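Local structure of 2-hydroxyhepta-2,4-diene-1, 7-dioateisomerase (Mycobacterium abscessus, 3R6O) at residues Y157-A162 with G283-C288; T237-L242 with S251-D256. The protein probably isomerises 2-hydroxyhepta-2,4-diene-1,7-dioate using a bound magnesium ion, as an enzyme of the fumarylacetoacetate hydrolase family. One frame throughout, in Å; residues are numbered along the deposited sequence.

Contact 1: residues Y157-A162 with G283-C288. With MG (magnesium ion), chain B.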
# COMPACT_ATOMS: atom_id res chain seq x y z
N TYR A 157 9.08 -17.25 -7.70
CA TYR A 157 7.65 -17.54 -7.55
C TYR A 157 7.35 -17.99 -6.12
O TYR A 157 8.19 -18.58 -5.43
CB TYR A 157 7.24 -18.65 -8.56
CG TYR A 157 8.15 -19.86 -8.41
CD1 TYR A 157 7.85 -20.87 -7.49
CD2 TYR A 157 9.35 -19.95 -9.10
CE1 TYR A 157 8.72 -21.97 -7.30
CE2 TYR A 157 10.24 -21.03 -8.93
CZ TYR A 157 9.93 -22.04 -8.00
OH TYR A 157 10.79 -23.14 -7.83
N GLU A 158 6.13 -17.68 -5.66
CA GLU A 158 5.67 -18.05 -4.34
C GLU A 158 4.16 -18.19 -4.36
O GLU A 158 3.47 -17.18 -4.23
CB GLU A 158 6.01 -16.96 -3.35
CG GLU A 158 7.46 -16.59 -3.27
CD GLU A 158 7.74 -15.59 -2.18
OE1 GLU A 158 7.09 -14.56 -2.13
OE2 GLU A 158 8.62 -15.82 -1.34
N ILE A 159 3.66 -19.40 -4.53
CA ILE A 159 2.21 -19.66 -4.48
C ILE A 159 1.67 -19.45 -3.07
O ILE A 159 2.24 -19.92 -2.11
CB ILE A 159 1.84 -21.05 -5.03
CG1 ILE A 159 0.33 -21.14 -5.28
CG2 ILE A 159 2.37 -22.24 -4.11
CD1 ILE A 159 -0.09 -22.52 -5.94
N GLU A 160 0.59 -18.69 -2.96
CA GLU A 160 0.00 -18.41 -1.66
C GLU A 160 -1.51 -18.37 -1.78
O GLU A 160 -2.06 -18.08 -2.84
CB GLU A 160 0.54 -17.06 -1.13
CG GLU A 160 2.04 -16.91 -1.29
CD GLU A 160 2.71 -15.91 -0.40
OE1 GLU A 160 2.11 -15.34 0.54
OE2 GLU A 160 3.90 -15.70 -0.65
N ILE A 161 -2.16 -18.63 -0.66
CA ILE A 161 -3.57 -18.40 -0.55
C ILE A 161 -3.77 -16.97 0.07
O ILE A 161 -3.19 -16.63 1.14
CB ILE A 161 -4.27 -19.51 0.30
CG1 ILE A 161 -3.98 -20.93 -0.23
CG2 ILE A 161 -5.79 -19.27 0.34
CD1 ILE A 161 -4.23 -21.16 -1.74
N ALA A 162 -4.56 -16.16 -0.60
CA ALA A 162 -4.93 -14.82 -0.13
C ALA A 162 -6.31 -14.82 0.47
O ALA A 162 -7.23 -15.48 -0.04
CB ALA A 162 -4.90 -13.79 -1.30
N GLY A 283 1.26 -16.55 2.92
CA GLY A 283 2.51 -17.30 2.98
C GLY A 283 2.64 -18.36 1.89
O GLY A 283 1.66 -18.79 1.35
N THR A 284 3.88 -18.74 1.60
CA THR A 284 4.21 -19.77 0.64
C THR A 284 4.99 -20.94 1.26
O THR A 284 5.78 -20.74 2.20
CB THR A 284 5.02 -19.15 -0.54
OG1 THR A 284 5.00 -20.02 -1.65
CG2 THR A 284 6.46 -18.80 -0.13
N PRO A 285 4.76 -22.17 0.79
CA PRO A 285 5.58 -23.28 1.31
C PRO A 285 6.98 -23.31 0.66
O PRO A 285 7.33 -22.38 -0.04
CB PRO A 285 4.78 -24.51 0.93
CG PRO A 285 4.04 -24.11 -0.28
CD PRO A 285 3.69 -22.67 -0.09
N GLY A 286 7.75 -24.38 0.87
CA GLY A 286 9.05 -24.54 0.19
C GLY A 286 9.01 -24.82 -1.32
O GLY A 286 7.93 -24.87 -1.91
N GLY A 287 10.17 -25.05 -1.93
CA GLY A 287 10.27 -25.32 -3.37
C GLY A 287 10.48 -24.09 -4.27
O GLY A 287 10.42 -24.19 -5.48
N CYS A 288 10.74 -22.94 -3.67
CA CYS A 288 11.03 -21.70 -4.43
C CYS A 288 12.41 -21.78 -5.07
O CYS A 288 13.26 -22.56 -4.63
CB CYS A 288 11.01 -20.49 -3.48
SG CYS A 288 9.44 -20.17 -2.59
MG MG B . 5.33 -14.25 0.51
O HOH W 1 -0.81 -19.47 1.97
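With OG1 of T284 trans to its backbone N (chi1 -162°) and CG of E160 trans to its carbonyl carbon (chi1 -45°), the hydroxyl turns to the strand backbone while the carboxylate reaches the start of the loop at G283. T284 OG1 donates to I159 O at 2.8 Å, the donor tilted 31° from the carbonyl plane. Q250 outside the contact bonds both T284 OG1 and I159 N, so strand and loop share one amide side chain. The E160 carboxylate is divided between two tasks: G283 N donates to E160 OE1 at 2.8 Å from above the carboxylate plane, and E160 OE2 binds the magnesium ion at 2.3 Å. E160 and, from the adjoining strand 181-192, D189 hold the ion, consistent with the acidic metal site of the fumarylacetoacetate hydrolase family; the backbone N-H probably helps fix the carboxylate's rotation. E158, also a magnesium ligand of this protein, is not bonded to the ion in this chain, its OE1 lying 3.2 Å from it, while its OE2 forms a salt bridge with R193. E158 CB lies 3.6 Å from T284 OG1, the two side chains crossing nearly at right angles. At the far end, Y157 OH donates to G287 O at 2.6 Å in the carbonyl plane, and R249 also bonds that hydroxyl. A water bridges I161 N and G283 O, accepting from the amide and donating to the carbonyl at 2.6 Å.

Contact 2: residues T237-L242 with S251-D256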
# COMPACT_ATOMS: atom_id res chain seq x y z
N THR A 237 -10.04 -25.06 4.57
CA THR A 237 -8.73 -25.64 4.30
C THR A 237 -8.56 -25.75 2.79
O THR A 237 -9.52 -26.05 2.06
CB THR A 237 -8.67 -26.97 5.03
OG1 THR A 237 -8.66 -26.69 6.44
CG2 THR A 237 -7.44 -27.79 4.65
N PHE A 238 -7.33 -25.47 2.32
CA PHE A 238 -7.00 -25.60 0.90
C PHE A 238 -5.73 -26.39 0.68
O PHE A 238 -4.81 -26.35 1.50
CB PHE A 238 -6.83 -24.23 0.27
CG PHE A 238 -7.99 -23.36 0.49
CD1 PHE A 238 -9.02 -23.29 -0.43
CD2 PHE A 238 -8.09 -22.65 1.66
CE1 PHE A 238 -10.11 -22.51 -0.18
CE2 PHE A 238 -9.16 -21.85 1.90
CZ PHE A 238 -10.18 -21.78 0.99
N ASP A 239 -5.70 -27.13 -0.43
CA ASP A 239 -4.48 -27.80 -0.88
C ASP A 239 -4.13 -27.20 -2.20
O ASP A 239 -4.98 -27.03 -3.05
CB ASP A 239 -4.71 -29.30 -1.02
CG ASP A 239 -5.00 -29.97 0.31
OD1 ASP A 239 -4.24 -29.75 1.29
OD2 ASP A 239 -6.01 -30.71 0.38
N PHE A 240 -2.86 -26.86 -2.41
CA PHE A 240 -2.53 -26.11 -3.61
C PHE A 240 -1.17 -26.52 -4.15
O PHE A 240 -0.30 -26.96 -3.40
CB PHE A 240 -2.60 -24.59 -3.32
CG PHE A 240 -1.80 -24.16 -2.11
CD1 PHE A 240 -0.54 -23.65 -2.26
CD2 PHE A 240 -2.29 -24.36 -0.82
CE1 PHE A 240 0.21 -23.26 -1.15
CE2 PHE A 240 -1.53 -23.99 0.32
CZ PHE A 240 -0.28 -23.46 0.15
N GLU A 241 -0.97 -26.35 -5.46
CA GLU A 241 0.30 -26.67 -6.07
C GLU A 241 0.69 -25.68 -7.14
O GLU A 241 -0.15 -25.10 -7.80
CB GLU A 241 0.26 -28.08 -6.64
CG GLU A 241 -0.43 -28.19 -8.00
CD GLU A 241 -0.27 -29.58 -8.62
OE1 GLU A 241 -0.21 -30.56 -7.85
OE2 GLU A 241 -0.19 -29.66 -9.86
N LEU A 242 2.00 -25.53 -7.32
CA LEU A 242 2.55 -24.75 -8.40
C LEU A 242 3.54 -25.60 -9.21
O LEU A 242 4.39 -26.31 -8.63
CB LEU A 242 3.23 -23.51 -7.82
CG LEU A 242 3.85 -22.52 -8.80
CD1 LEU A 242 3.76 -21.05 -8.30
CD2 LEU A 242 5.32 -22.90 -9.16
N SER A 251 4.13 -27.55 -3.31
CA SER A 251 2.91 -28.26 -2.93
C SER A 251 2.64 -27.93 -1.46
O SER A 251 3.53 -28.15 -0.60
CB SER A 251 3.06 -29.77 -3.13
OG SER A 251 1.86 -30.43 -2.73
N GLY A 252 1.48 -27.34 -1.18
CA GLY A 252 1.14 -26.99 0.17
C GLY A 252 -0.30 -27.30 0.54
O GLY A 252 -1.16 -27.53 -0.32
N SER A 253 -0.50 -27.33 1.86
CA SER A 253 -1.80 -27.39 2.51
C SER A 253 -1.83 -26.30 3.59
O SER A 253 -0.87 -26.11 4.33
CB SER A 253 -1.96 -28.75 3.18
OG SER A 253 -3.12 -28.82 4.01
N THR A 254 -2.95 -25.59 3.73
CA THR A 254 -3.04 -24.55 4.74
C THR A 254 -2.92 -25.07 6.20
O THR A 254 -2.69 -24.28 7.12
CB THR A 254 -4.30 -23.69 4.52
OG1 THR A 254 -5.47 -24.51 4.61
CG2 THR A 254 -4.20 -22.99 3.11
N VAL A 255 -2.96 -26.38 6.40
CA VAL A 255 -2.77 -26.95 7.74
C VAL A 255 -1.34 -26.78 8.22
O VAL A 255 -1.07 -26.94 9.41
CB VAL A 255 -3.14 -28.46 7.83
CG1 VAL A 255 -4.60 -28.67 7.49
CG2 VAL A 255 -2.23 -29.30 6.95
N ASP A 256 -0.43 -26.48 7.30
CA ASP A 256 0.97 -26.31 7.67
C ASP A 256 1.33 -24.87 7.98
O ASP A 256 2.49 -24.54 8.28
CB ASP A 256 1.88 -26.88 6.58
CG ASP A 256 1.79 -28.39 6.52
OD1 ASP A 256 1.96 -29.01 7.61
OD2 ASP A 256 1.56 -28.96 5.42
O HOH W 2 -6.22 -24.98 7.13
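F240 and G252 face each other as an antiparallel hydrogen-bonded pair between non-hydrogen-bonded pairs D239-S253 and E241-S251, the short strand axes approaching to 4.8 Å with N-to-C directions at 163°. F240 N donates to G252 O at 2.8 Å, and G252 N returns a bond to F240 O. The F240 side chain takes a chi1 of 52°, which sets CG between backbone N and carbonyl carbon and lays the ring over the glycine: G252 CA stands 4.0 Å from the ring centroid, 19° off the normal, a CH-pi contact. G252 O also lies over the ring face, 3.4 Å from F240 CD2. T254 begins a 3-10 turn and bonds F238 twice: T254 N donates to F238 O at 3.0 Å, and F238 N donates to T254 OG1 at 3.1 Å. A water joins T254 OG1 to T237 OG1, while T254 CG2 meets the F238 ring at its edge, 4.2 Å from CD2. On the face bearing D239 and S253, S253 OG gives a weak bond to D239 OD1. This beta hairpin, 239-244 with 247-253, lies at one edge of a five-stranded sheet within the chain. The paired backbone bonds define the register, and the ring lying on G252 probably adds to it, with T254 OG1 extending the pairing where the strand gives way to the turn.

Overall arrangement
Contact 1 is the more buried, with nine of its ten touching residues buried, whereas contact 2 has three buried and four exposed. Their centres lie 9 Å apart, but contact 1 sets strand 155-165 of the nine-stranded sheet against a loop, whereas contact 2 pairs neighbouring strands of the five-stranded one. The two meet through apolar packing, with F240 CE1 3.7 Å from P285 CD and Y157 CD1 3.6 Å from L242 CD2. Contact 1 relies on side-chain to backbone bonds and a metal ligand, contact 2 chiefly on backbone pairing. F240 packs on I159 and P285 of contact 1, its side chain about 11 Å from the magnesium ion.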